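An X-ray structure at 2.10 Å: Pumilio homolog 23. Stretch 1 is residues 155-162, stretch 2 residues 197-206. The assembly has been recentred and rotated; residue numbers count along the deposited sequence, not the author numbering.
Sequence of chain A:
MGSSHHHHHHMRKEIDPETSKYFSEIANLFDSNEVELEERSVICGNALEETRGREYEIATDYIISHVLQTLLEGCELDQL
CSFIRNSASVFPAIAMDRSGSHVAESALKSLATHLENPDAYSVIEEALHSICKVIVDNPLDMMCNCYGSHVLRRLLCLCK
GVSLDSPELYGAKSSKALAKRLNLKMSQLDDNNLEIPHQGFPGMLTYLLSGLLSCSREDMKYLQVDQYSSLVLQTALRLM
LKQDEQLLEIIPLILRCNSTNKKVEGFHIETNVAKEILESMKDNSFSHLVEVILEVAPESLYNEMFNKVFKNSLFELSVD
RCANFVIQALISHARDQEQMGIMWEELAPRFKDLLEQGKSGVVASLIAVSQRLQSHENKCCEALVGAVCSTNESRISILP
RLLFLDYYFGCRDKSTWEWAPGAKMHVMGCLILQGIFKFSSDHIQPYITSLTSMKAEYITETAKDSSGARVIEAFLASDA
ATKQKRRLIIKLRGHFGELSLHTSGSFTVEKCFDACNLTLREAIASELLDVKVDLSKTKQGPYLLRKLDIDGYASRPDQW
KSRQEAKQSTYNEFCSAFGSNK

Stretch 1 155-162: LLCLCKGV
Stretch 2 197-206: PHQGFPGMLT

How do the two stretches meet? Stretch 1 opens in the last turns of a helix that begins earlier in the chain, and residues 202-206 open a helix that continues onward; their axes approach to 8.4 Å at 150°, so they run nearly antiparallel. The CA register sets the end of the first helix beside the start of the second, with Cys159 CA 5.1 Å from Phe201 CA and Gly161 CA 3.6 Å from Gly200 CA. One hydrogen bond spans the two stretches in this register: Phe201 N donates to Cys159 O at 2.7 Å, with a nearly straight N-H...O angle of 166°.

Why are there glycines where the CA atoms come closest? Gly161 ends its helix in a Schellman motif, with phi/psi 93/17 and bonds from Gly161 N to Leu158 O (2.8 Å) and from Val162 N to Cys157 O (2.9 Å). A CB on Gly161 would jam against the preceding carbonyl O and fall 2.8 Å from Gly200 CA. Gly200, at 72/-152, has a positive phi that favours glycine, and its CB would lie 2.2 Å from Lys160 O and 2.8 Å from Cys159 O. Bare, Gly200 CA instead makes a CA-H...O contact with Lys160 O at 3.5 Å.

Which side chains fill the space between the helices? Leu205 (t, p) points toward the first helix and packs along it: its CB is 3.8 Å from Cys159 CB, its CD1 3.8 Å from Leu156 CD2, and its CD2 4.1 Å from Lys160 CD. Leu156 (m, t) leaves its backbone sideways, but its end comes nearer, bringing CD2 into that contact. Cys159, also m, sets SG 3.8 Å from Met204 CG. Met204 starts toward the first helix, yet its t, p, p chain leads the end away, so CG rather than the tip makes this approach. Lys160 (t, p, t, t) has its CA-to-CB bond pointing away, though CB still touches the other stretch, and its NZ is hydrogen-bonded elsewhere in the structure.

How do the two rings sit beside the helix end? Phe201, at the N-cap position with phi/psi -126/77, has chi1 -52° (m) and chi2 84°. This places the ring edge near the carbonyls of Leu158 and Cys159, with CD1 3.9 Å from Leu158 O, while Phe201 O accepts from Leu205 N at 3.0 Å and weakly from Met204 N at 3.0 Å. His198 (chi1 -172°, t; chi2 -96°) points toward the other stretch, its CB 3.6 Å from Gly161 O and its ring oblique to Gly161 CA. That chi pair also brings His198 ND1 to 2.8 Å from Gly200 N.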

# COMPACT_ATOMS: atom_id res chain seq x y z
N LEU A 155 3.77 16.36 10.52
CA LEU A 155 3.34 16.86 11.84
C LEU A 155 2.16 16.07 12.39
O LEU A 155 2.13 15.75 13.59
CB LEU A 155 2.99 18.34 11.75
CG LEU A 155 2.43 18.96 13.02
CD1 LEU A 155 3.48 18.91 14.14
CD2 LEU A 155 1.98 20.39 12.73
N LEU A 156 1.16 15.79 11.55
CA LEU A 156 0.05 14.94 11.97
C LEU A 156 0.55 13.59 12.45
O LEU A 156 0.12 13.09 13.50
CB LEU A 156 -0.95 14.76 10.81
CG LEU A 156 -1.80 15.98 10.45
CD1 LEU A 156 -2.33 15.85 9.02
CD2 LEU A 156 -2.96 16.14 11.42
N CYS A 157 1.46 12.97 11.69
CA CYS A 157 2.00 11.67 12.07
C CYS A 157 2.71 11.75 13.42
O CYS A 157 2.54 10.87 14.28
CB CYS A 157 2.97 11.14 11.00
SG CYS A 157 2.18 10.56 9.49
N LEU A 158 3.50 12.80 13.63
CA LEU A 158 4.20 12.96 14.90
C LEU A 158 3.21 13.09 16.07
O LEU A 158 3.43 12.52 17.14
CB LEU A 158 5.12 14.18 14.83
CG LEU A 158 5.97 14.45 16.07
CD1 LEU A 158 6.70 13.19 16.48
CD2 LEU A 158 6.96 15.59 15.80
N CYS A 159 2.13 13.86 15.88
CA CYS A 159 1.13 14.01 16.95
C CYS A 159 0.47 12.67 17.28
O CYS A 159 0.07 12.44 18.43
CB CYS A 159 0.06 15.03 16.56
SG CYS A 159 0.64 16.75 16.48
N LYS A 160 0.30 11.81 16.28
CA LYS A 160 -0.21 10.47 16.53
C LYS A 160 0.83 9.62 17.25
O LYS A 160 0.48 8.60 17.85
CB LYS A 160 -0.61 9.84 15.20
CG LYS A 160 -1.12 8.40 15.24
CD LYS A 160 -2.38 8.26 16.08
CE LYS A 160 -2.91 6.81 16.00
NZ LYS A 160 -4.23 6.68 16.68
N GLY A 161 2.09 10.03 17.20
CA GLY A 161 3.16 9.27 17.78
C GLY A 161 3.87 8.33 16.84
O GLY A 161 4.57 7.43 17.30
N VAL A 162 3.72 8.50 15.53
CA VAL A 162 4.43 7.64 14.59
C VAL A 162 5.61 8.42 14.02
O VAL A 162 5.48 9.59 13.62
CB VAL A 162 3.50 7.10 13.48
CG1 VAL A 162 2.12 7.68 13.60
CG2 VAL A 162 4.10 7.31 12.09
N PRO A 197 2.22 0.50 19.78
CA PRO A 197 2.42 1.86 19.26
C PRO A 197 2.48 2.92 20.36
O PRO A 197 1.75 2.82 21.35
CB PRO A 197 1.20 2.07 18.36
CG PRO A 197 0.82 0.69 17.92
CD PRO A 197 1.12 -0.20 19.10
N HIS A 198 3.36 3.92 20.19
CA HIS A 198 3.43 5.04 21.13
C HIS A 198 2.07 5.72 21.23
O HIS A 198 1.31 5.80 20.26
CB HIS A 198 4.52 6.03 20.67
CG HIS A 198 4.81 7.13 21.65
ND1 HIS A 198 4.23 8.38 21.56
CD2 HIS A 198 5.63 7.18 22.72
CE1 HIS A 198 4.67 9.14 22.55
NE2 HIS A 198 5.53 8.44 23.26
N GLN A 199 1.75 6.21 22.44
CA GLN A 199 0.46 6.85 22.65
C GLN A 199 0.35 8.16 21.88
O GLN A 199 -0.75 8.59 21.53
CB GLN A 199 0.21 7.10 24.14
N GLY A 200 1.48 8.81 21.61
CA GLY A 200 1.47 10.06 20.90
C GLY A 200 0.95 11.18 21.78
O GLY A 200 1.05 11.13 23.01
N PHE A 201 0.36 12.18 21.13
CA PHE A 201 -0.19 13.36 21.80
C PHE A 201 -1.63 13.49 21.32
O PHE A 201 -1.94 14.31 20.45
CB PHE A 201 0.67 14.59 21.50
CG PHE A 201 2.12 14.37 21.79
CD1 PHE A 201 2.94 13.76 20.85
CD2 PHE A 201 2.64 14.66 23.04
CE1 PHE A 201 4.28 13.49 21.13
CE2 PHE A 201 3.97 14.40 23.33
CZ PHE A 201 4.79 13.81 22.37
N PRO A 202 -2.53 12.66 21.86
CA PRO A 202 -3.90 12.59 21.31
C PRO A 202 -4.61 13.93 21.32
O PRO A 202 -5.27 14.28 20.33
CB PRO A 202 -4.60 11.58 22.23
CG PRO A 202 -3.50 10.72 22.76
CD PRO A 202 -2.32 11.67 22.94
N GLY A 203 -4.49 14.70 22.40
CA GLY A 203 -5.12 16.01 22.44
C GLY A 203 -4.55 16.98 21.42
O GLY A 203 -5.27 17.83 20.89
N MET A 204 -3.25 16.87 21.13
CA MET A 204 -2.65 17.76 20.14
C MET A 204 -3.10 17.39 18.72
O MET A 204 -3.39 18.27 17.91
CB MET A 204 -1.13 17.72 20.25
CG MET A 204 -0.42 18.85 19.51
SD MET A 204 -0.69 20.46 20.28
CE MET A 204 -0.24 20.09 21.98
N LEU A 205 -3.15 16.09 18.41
CA LEU A 205 -3.66 15.66 17.12
C LEU A 205 -5.08 16.17 16.90
O LEU A 205 -5.39 16.75 15.85
CB LEU A 205 -3.61 14.13 17.01
CG LEU A 205 -4.14 13.51 15.71
CD1 LEU A 205 -3.32 14.00 14.51
CD2 LEU A 205 -4.11 11.99 15.77
N THR A 206 -5.95 15.99 17.90
CA THR A 206 -7.33 16.45 17.80
C THR A 206 -7.39 17.95 17.60
O THR A 206 -8.12 18.45 16.73
CB THR A 206 -8.11 16.03 19.06
OG1 THR A 206 -8.13 14.59 19.13
CG2 THR A 206 -9.55 16.56 19.02